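Local coordinates for protein allantoicase (Saccharomyces cerevisiae, PDB 1O59) that hydrolyses allantoate to (S)-ureidoglycolate and urea, a step of allantoin degradation that lets yeast use purines as secondary nitrogen sources, at residues A[284-296]-A[333-347]. Sequence-based numbering, arbitrary orientation.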
ATOM      1  N   ASN A 284      -2.128   7.980 -23.304  1.00 63.34           N
ATOM      2  CA  ASN A 284      -2.250   8.910 -22.160  1.00 63.90           C
ATOM      3  C   ASN A 284      -0.987   9.035 -21.300  1.00 63.69           C
ATOM      4  O   ASN A 284      -1.049   9.396 -20.145  1.00 64.28           O
ATOM      5  CB  ASN A 284      -3.439   8.518 -21.256  1.00 64.26           C
ATOM      6  CG  ASN A 284      -3.433   7.030 -20.836  1.00 65.83           C
ATOM      7  OD1 ASN A 284      -2.588   6.250 -21.253  1.00 67.22           O
ATOM      8  ND2 ASN A 284      -4.400   6.649 -20.015  1.00 65.15           N
ATOM      9  N   PHE A 285       0.161   8.730 -21.886  1.00 63.18           N
ATOM     10  CA  PHE A 285       1.463   8.852 -21.232  1.00 62.16           C
ATOM     11  C   PHE A 285       1.764  10.315 -21.201  1.00 61.81           C
ATOM     12  O   PHE A 285       1.208  11.050 -21.990  1.00 61.68           O
ATOM     13  CB  PHE A 285       2.563   8.061 -22.024  1.00 61.38           C
ATOM     14  CG  PHE A 285       2.650   8.411 -23.483  1.00 60.10           C
ATOM     15  CD1 PHE A 285       1.861   7.737 -24.432  1.00 60.45           C
ATOM     16  CD2 PHE A 285       3.538   9.373 -23.922  1.00 59.47           C
ATOM     17  CE1 PHE A 285       1.956   8.038 -25.783  1.00 58.29           C
ATOM     18  CE2 PHE A 285       3.646   9.686 -25.285  1.00 59.00           C
ATOM     19  CZ  PHE A 285       2.854   9.034 -26.209  1.00 58.40           C
ATOM     20  N   PRO A 286       2.602  10.789 -20.300  1.00 62.46           N
ATOM     21  CA  PRO A 286       2.853  12.243 -20.274  1.00 62.96           C
ATOM     22  C   PRO A 286       3.592  12.673 -21.517  1.00 63.20           C
ATOM     23  O   PRO A 286       4.226  11.850 -22.180  1.00 64.01           O
ATOM     24  CB  PRO A 286       3.695  12.448 -19.034  1.00 62.76           C
ATOM     25  CG  PRO A 286       3.517  11.192 -18.255  1.00 62.90           C
ATOM     26  CD  PRO A 286       3.336  10.085 -19.240  1.00 62.19           C
ATOM     27  N   GLN A 287       3.478  13.943 -21.861  1.00 63.03           N
ATOM     28  CA  GLN A 287       4.219  14.449 -22.986  1.00 63.48           C
ATOM     29  C   GLN A 287       5.674  14.659 -22.594  1.00 63.13           C
ATOM     30  O   GLN A 287       6.566  14.413 -23.401  1.00 62.70           O
ATOM     31  CB  GLN A 287       3.592  15.746 -23.474  1.00 64.22           C
ATOM     32  CG  GLN A 287       4.269  16.321 -24.649  1.00 64.20           C
ATOM     33  CD  GLN A 287       3.577  17.518 -25.136  1.00 64.56           C
ATOM     34  OE1 GLN A 287       2.850  18.170 -24.386  1.00 67.37           O
ATOM     35  NE2 GLN A 287       3.763  17.814 -26.405  1.00 63.20           N
ATOM     36  N   PHE A 288       5.895  15.118 -21.355  1.00 63.10           N
ATOM     37  CA  PHE A 288       7.235  15.281 -20.794  1.00 63.09           C
ATOM     38  C   PHE A 288       7.211  14.923 -19.349  1.00 63.71           C
ATOM     39  O   PHE A 288       6.141  14.820 -18.758  1.00 63.93           O
ATOM     40  CB  PHE A 288       7.703  16.733 -20.831  1.00 62.83           C
ATOM     41  CG  PHE A 288       7.769  17.338 -22.196  1.00 62.60           C
ATOM     42  CD1 PHE A 288       8.845  17.072 -23.039  1.00 63.82           C
ATOM     43  CD2 PHE A 288       6.788  18.225 -22.620  1.00 62.95           C
ATOM     44  CE1 PHE A 288       8.935  17.659 -24.284  1.00 60.88           C
ATOM     45  CE2 PHE A 288       6.863  18.812 -23.875  1.00 61.66           C
ATOM     46  CZ  PHE A 288       7.942  18.519 -24.702  1.00 61.32           C
ATOM     47  N   ILE A 289       8.406  14.775 -18.769  1.00 64.49           N
ATOM     48  CA  ILE A 289       8.574  14.619 -17.312  1.00 64.49           C
ATOM     49  C   ILE A 289       9.812  15.367 -16.811  1.00 64.32           C
ATOM     50  O   ILE A 289      10.718  15.673 -17.562  1.00 63.48           O
ATOM     51  CB  ILE A 289       8.637  13.096 -16.853  1.00 64.64           C
ATOM     52  CG1 ILE A 289       9.907  12.409 -17.351  1.00 63.98           C
ATOM     53  CG2 ILE A 289       7.399  12.302 -17.280  1.00 64.66           C
ATOM     54  CD1 ILE A 289      11.073  12.496 -16.415  1.00 65.54           C
ATOM     55  N   THR A 290       9.814  15.655 -15.518  1.00 64.93           N
ATOM     56  CA  THR A 290      11.025  16.043 -14.808  1.00 65.74           C
ATOM     57  C   THR A 290      11.072  15.272 -13.492  1.00 65.62           C
ATOM     58  O   THR A 290      10.067  14.776 -13.037  1.00 65.56           O
ATOM     59  CB  THR A 290      11.096  17.594 -14.514  1.00 65.84           C
ATOM     60  OG1 THR A 290      10.024  17.990 -13.646  1.00 67.98           O
ATOM     61  CG2 THR A 290      10.929  18.450 -15.761  1.00 65.56           C
ATOM     62  N   VAL A 291      12.246  15.186 -12.894  1.00 66.04           N
ATOM     63  CA  VAL A 291      12.382  14.622 -11.580  1.00 66.96           C
ATOM     64  C   VAL A 291      13.277  15.563 -10.779  1.00 68.12           C
ATOM     65  O   VAL A 291      14.362  15.898 -11.233  1.00 68.96           O
ATOM     66  CB  VAL A 291      13.016  13.225 -11.617  1.00 66.79           C
ATOM     67  CG1 VAL A 291      13.064  12.631 -10.208  1.00 66.78           C
ATOM     68  CG2 VAL A 291      12.259  12.304 -12.588  1.00 67.48           C
ATOM     69  N   GLU A 292      12.800  16.016  -9.620  1.00 69.15           N
ATOM     70  CA  GLU A 292      13.616  16.783  -8.683  1.00 70.08           C
ATOM     71  C   GLU A 292      13.827  15.979  -7.443  1.00 69.91           C
ATOM     72  O   GLU A 292      13.034  15.083  -7.138  1.00 69.58           O
ATOM     73  CB  GLU A 292      12.923  18.066  -8.275  1.00 70.79           C
ATOM     74  CG  GLU A 292      12.653  18.994  -9.449  1.00 73.89           C
ATOM     75  CD  GLU A 292      11.182  19.304  -9.566  1.00 78.17           C
ATOM     76  OE1 GLU A 292      10.841  20.417  -9.054  1.00 80.77           O
ATOM     77  OE2 GLU A 292      10.401  18.412 -10.111  1.00 78.89           O
ATOM     78  N   GLY A 293      14.903  16.320  -6.743  1.00 69.83           N
ATOM     79  CA  GLY A 293      15.196  15.808  -5.431  1.00 70.32           C
ATOM     80  C   GLY A 293      15.275  16.927  -4.415  1.00 71.07           C
ATOM     81  O   GLY A 293      15.469  18.091  -4.753  1.00 70.54           O
ATOM     82  N   CYS A 294      15.111  16.586  -3.152  1.00 72.54           N
ATOM     83  CA  CYS A 294      15.360  17.562  -2.128  1.00 74.65           C
ATOM     84  C   CYS A 294      15.729  16.922  -0.806  1.00 74.82           C
ATOM     85  O   CYS A 294      15.417  15.768  -0.573  1.00 75.19           O
ATOM     86  CB  CYS A 294      14.148  18.470  -1.987  1.00 74.93           C
ATOM     87  SG  CYS A 294      13.252  18.284  -0.462  1.00 80.10           S
ATOM     88  N   LEU A 295      16.393  17.685   0.051  1.00 75.59           N
ATOM     89  CA  LEU A 295      16.780  17.209   1.374  1.00 76.32           C
ATOM     90  C   LEU A 295      15.941  17.890   2.474  1.00 76.93           C
ATOM     91  O   LEU A 295      16.066  19.114   2.682  1.00 77.00           O
ATOM     92  CB  LEU A 295      18.267  17.479   1.579  1.00 76.12           C
ATOM     93  CG  LEU A 295      18.889  17.080   2.922  1.00 75.96           C
ATOM     94  CD1 LEU A 295      18.619  15.612   3.282  1.00 75.91           C
ATOM     95  CD2 LEU A 295      20.370  17.359   2.861  1.00 75.58           C
ATOM     96  N   LYS A 296      15.093  17.103   3.162  1.00 77.51           N
ATOM     97  CA  LYS A 296      14.187  17.613   4.235  1.00 77.78           C
ATOM     98  C   LYS A 296      14.796  17.377   5.608  1.00 77.94           C
ATOM     99  O   LYS A 296      15.648  16.509   5.770  1.00 78.61           O
ATOM    100  CB  LYS A 296      12.778  16.950   4.169  1.00 78.23           C
ATOM    101  CG  LYS A 296      11.525  17.872   3.767  1.00 77.92           C
ATOM    102  CD  LYS A 296      11.010  17.763   2.264  1.00 78.16           C
ATOM    103  CE  LYS A 296       9.464  17.431   2.120  1.00 77.57           C
ATOM    104  NZ  LYS A 296       8.756  17.860   0.849  1.00 74.08           N
ATOM    105  N   ARG A 333      22.861  14.172  -1.802  1.00 68.73           N
ATOM    106  CA  ARG A 333      22.111  13.789  -0.623  1.00 69.62           C
ATOM    107  C   ARG A 333      20.694  14.318  -0.684  1.00 68.81           C
ATOM    108  O   ARG A 333      20.452  15.493  -0.452  1.00 68.57           O
ATOM    109  CB  ARG A 333      22.804  14.268   0.638  1.00 70.66           C
ATOM    110  CG  ARG A 333      24.036  13.438   1.021  1.00 74.12           C
ATOM    111  CD  ARG A 333      25.352  13.910   0.389  1.00 79.04           C
ATOM    112  NE  ARG A 333      26.400  12.884   0.428  1.00 79.67           N
ATOM    113  CZ  ARG A 333      27.079  12.517   1.520  1.00 82.98           C
ATOM    114  NH1 ARG A 333      26.817  13.075   2.700  1.00 84.94           N
ATOM    115  NH2 ARG A 333      28.026  11.575   1.439  1.00 83.03           N
ATOM    116  N   VAL A 334      19.756  13.430  -1.008  1.00 68.21           N
ATOM    117  CA  VAL A 334      18.350  13.797  -1.074  1.00 67.50           C
ATOM    118  C   VAL A 334      17.526  12.764  -0.332  1.00 66.64           C
ATOM    119  O   VAL A 334      17.878  11.602  -0.285  1.00 66.67           O
ATOM    120  CB  VAL A 334      17.842  13.966  -2.537  1.00 67.54           C
ATOM    121  CG1 VAL A 334      18.612  15.091  -3.251  1.00 68.03           C
ATOM    122  CG2 VAL A 334      17.946  12.698  -3.315  1.00 67.57           C
ATOM    123  N   SER A 335      16.427  13.227   0.243  1.00 65.93           N
ATOM    124  CA  SER A 335      15.538  12.430   1.068  1.00 65.16           C
ATOM    125  C   SER A 335      14.227  12.137   0.363  1.00 64.63           C
ATOM    126  O   SER A 335      13.543  11.171   0.696  1.00 63.40           O
ATOM    127  CB  SER A 335      15.228  13.209   2.349  1.00 65.18           C
ATOM    128  OG  SER A 335      14.700  14.484   2.026  1.00 64.36           O
ATOM    129  N   HIS A 336      13.868  13.028  -0.557  1.00 64.78           N
ATOM    130  CA  HIS A 336      12.620  12.975  -1.308  1.00 64.73           C
ATOM    131  C   HIS A 336      12.907  13.234  -2.764  1.00 65.09           C
ATOM    132  O   HIS A 336      13.897  13.902  -3.092  1.00 65.52           O
ATOM    133  CB  HIS A 336      11.676  14.059  -0.807  1.00 64.76           C
ATOM    134  CG  HIS A 336      11.249  13.863   0.609  1.00 63.40           C
ATOM    135  ND1 HIS A 336      12.093  14.077   1.664  1.00 62.71           N
ATOM    136  CD2 HIS A 336      10.086  13.415   1.138  1.00 64.18           C
ATOM    137  CE1 HIS A 336      11.460  13.799   2.791  1.00 64.64           C
ATOM    138  NE2 HIS A 336      10.240  13.391   2.498  1.00 62.95           N
ATOM    139  N   VAL A 337      12.061  12.681  -3.633  1.00 64.91           N
ATOM    140  CA  VAL A 337      12.048  13.040  -5.043  1.00 64.45           C
ATOM    141  C   VAL A 337      10.648  13.506  -5.453  1.00 64.08           C
ATOM    142  O   VAL A 337       9.650  13.116  -4.874  1.00 63.33           O
ATOM    143  CB  VAL A 337      12.545  11.884  -5.968  1.00 64.88           C
ATOM    144  CG1 VAL A 337      13.965  11.488  -5.612  1.00 64.23           C
ATOM    145  CG2 VAL A 337      11.623  10.661  -5.920  1.00 66.07           C
ATOM    146  N   LYS A 338      10.591  14.377  -6.449  1.00 64.37           N
ATOM    147  CA  LYS A 338       9.316  14.860  -6.988  1.00 64.29           C
ATOM    148  C   LYS A 338       9.325  14.497  -8.448  1.00 64.25           C
ATOM    149  O   LYS A 338      10.240  14.844  -9.160  1.00 63.33           O
ATOM    150  CB  LYS A 338       9.166  16.390  -6.774  1.00 63.75           C
ATOM    151  CG  LYS A 338       7.899  17.027  -7.365  1.00 63.86           C
ATOM    152  CD  LYS A 338       7.536  18.447  -6.737  1.00 63.48           C
ATOM    153  CE  LYS A 338       8.474  19.574  -7.109  1.00 61.53           C
ATOM    154  NZ  LYS A 338       8.471  20.674  -6.093  1.00 61.26           N
ATOM    155  N   LEU A 339       8.308  13.767  -8.878  1.00 65.45           N
ATOM    156  CA  LEU A 339       8.142  13.413 -10.278  1.00 65.90           C
ATOM    157  C   LEU A 339       7.057  14.328 -10.788  1.00 65.65           C
ATOM    158  O   LEU A 339       6.026  14.454 -10.164  1.00 65.95           O
ATOM    159  CB  LEU A 339       7.736  11.935 -10.429  1.00 66.05           C
ATOM    160  CG  LEU A 339       7.120  11.532 -11.785  1.00 66.53           C
ATOM    161  CD1 LEU A 339       8.137  11.658 -12.951  1.00 66.42           C
ATOM    162  CD2 LEU A 339       6.534  10.094 -11.705  1.00 67.00           C
ATOM    163  N   THR A 340       7.314  14.985 -11.906  1.00 65.67           N
ATOM    164  CA  THR A 340       6.406  15.956 -12.468  1.00 65.47           C
ATOM    165  C   THR A 340       6.108  15.430 -13.846  1.00 65.38           C
ATOM    166  O   THR A 340       7.039  15.051 -14.583  1.00 65.49           O
ATOM    167  CB  THR A 340       7.053  17.354 -12.541  1.00 65.99           C
ATOM    168  OG1 THR A 340       7.382  17.859 -11.220  1.00 66.37           O
ATOM    169  CG2 THR A 340       6.077  18.393 -13.103  1.00 65.41           C
ATOM    170  N   ILE A 341       4.816  15.327 -14.160  1.00 65.25           N
ATOM    171  CA  ILE A 341       4.359  14.869 -15.480  1.00 65.41           C
ATOM    172  C   ILE A 341       3.644  16.040 -16.142  1.00 65.27           C
ATOM    173  O   ILE A 341       2.964  16.832 -15.457  1.00 65.40           O
ATOM    174  CB  ILE A 341       3.472  13.594 -15.399  1.00 65.96           C
ATOM    175  CG1 ILE A 341       2.146  13.822 -14.650  1.00 65.08           C
ATOM    176  CG2 ILE A 341       4.241  12.448 -14.735  1.00 67.45           C
ATOM    177  CD1 ILE A 341       1.291  12.563 -14.540  1.00 64.32           C
ATOM    178  N   ILE A 342       3.852  16.185 -17.446  1.00 64.35           N
ATOM    179  CA  ILE A 342       3.473  17.401 -18.128  1.00 64.43           C
ATOM    180  C   ILE A 342       2.706  17.041 -19.377  1.00 63.75           C
ATOM    181  O   ILE A 342       3.183  16.241 -20.166  1.00 62.98           O
ATOM    182  CB  ILE A 342       4.714  18.218 -18.488  1.00 64.62           C
ATOM    183  CG1 ILE A 342       5.410  18.695 -17.232  1.00 67.04           C
ATOM    184  CG2 ILE A 342       4.351  19.424 -19.297  1.00 64.04           C
ATOM    185  CD1 ILE A 342       6.895  18.782 -17.400  1.00 69.56           C
ATOM    186  N   PRO A 343       1.531  17.642 -19.574  1.00 62.79           N
ATOM    187  CA  PRO A 343       0.761  18.361 -18.542  1.00 62.63           C
ATOM    188  C   PRO A 343       0.006  17.445 -17.538  1.00 63.05           C
ATOM    189  O   PRO A 343      -0.451  17.890 -16.488  1.00 62.62           O
ATOM    190  CB  PRO A 343      -0.244  19.148 -19.383  1.00 62.46           C
ATOM    191  CG  PRO A 343      -0.515  18.223 -20.559  1.00 62.14           C
ATOM    192  CD  PRO A 343       0.770  17.480 -20.832  1.00 61.78           C
ATOM    193  N   ASP A 344      -0.095  16.167 -17.885  1.00 63.67           N
ATOM    194  CA  ASP A 344      -0.857  15.158 -17.154  1.00 63.42           C
ATOM    195  C   ASP A 344      -0.553  13.808 -17.821  1.00 64.28           C
ATOM    196  O   ASP A 344       0.268  13.722 -18.762  1.00 64.16           O
ATOM    197  CB  ASP A 344      -2.367  15.462 -17.214  1.00 62.94           C
ATOM    198  CG  ASP A 344      -2.866  15.820 -18.627  1.00 62.69           C
ATOM    199  OD1 ASP A 344      -2.792  14.962 -19.526  1.00 58.29           O
ATOM    200  OD2 ASP A 344      -3.409  16.925 -18.915  1.00 61.81           O
ATOM    201  N   GLY A 345      -1.222  12.761 -17.346  1.00 65.05           N
ATOM    202  CA  GLY A 345      -1.109  11.429 -17.940  1.00 65.33           C
ATOM    203  C   GLY A 345      -0.873  10.354 -16.909  1.00 65.54           C
ATOM    204  O   GLY A 345      -1.219  10.504 -15.743  1.00 64.99           O
ATOM    205  N   GLY A 346      -0.230   9.278 -17.350  1.00 66.44           N
ATOM    206  CA  GLY A 346      -0.042   8.100 -16.537  1.00 66.60           C
ATOM    207  C   GLY A 346       1.361   7.563 -16.575  1.00 66.49           C
ATOM    208  O   GLY A 346       1.955   7.411 -17.625  1.00 66.44           O
ATOM    209  N   VAL A 347       1.865   7.244 -15.394  1.00 66.56           N
ATOM    210  CA  VAL A 347       3.152   6.608 -15.227  1.00 66.32           C
ATOM    211  C   VAL A 347       2.949   5.338 -14.377  1.00 65.96           C
ATOM    212  O   VAL A 347       2.305   5.395 -13.341  1.00 66.32           O
ATOM    213  CB  VAL A 347       4.112   7.576 -14.494  1.00 66.58           C
ATOM    214  CG1 VAL A 347       5.430   6.873 -14.149  1.00 67.04           C
ATOM    215  CG2 VAL A 347       4.378   8.807 -15.349  1.00 66.58           C
TER
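Asn284 O accepts a weak bond from Gly346 N and crowds Gly345, whose positive phi (132°) and close backbone neighbours suit a residue without a side chain. Pro286, lacking an N-H, contributes its ring instead, with CG 3.7 Å from Ile341 CB and also against Val347 CG2. A classic bulge follows: Gln287 N and Phe288 N both bond Ile342 O, and Phe288 CB packs on Ile342 CD1. From here strand 288-294 runs antiparallel (160°) to 336-342, the central strand of a five-stranded sheet, and lies between it and edge strand 309-317. Ile289 and Val291, beta-branched and buried, meet Ile341 and Leu339 on one face. Thr290 with Thr340, and Glu292 with Lys338, exchange N-H...O bonds in both directions. On their face, Glu292, bent at chi2 (122°), brings OE1 to a long salt bridge with Lys338 NZ (3.8 Å). Gly293 lies close to Val334 CG1, where a side chain would be tight. Cys294 O takes Ser335 N and His336 N in a second classic bulge. Beyond it, Lys296 N bonds Ser335 OG (2.9 Å), which also bonds His336 ND1 (2.7 Å), while Lys296 CE lies 4.0 Å over the centre of the His336 ring, a CH-pi contact. Chemically, then, backbone bonds hold the pairing, apolar side chains fill its buried face, and the Glu292-Lys338 pair adds only a long electrostatic link to the mixed other face.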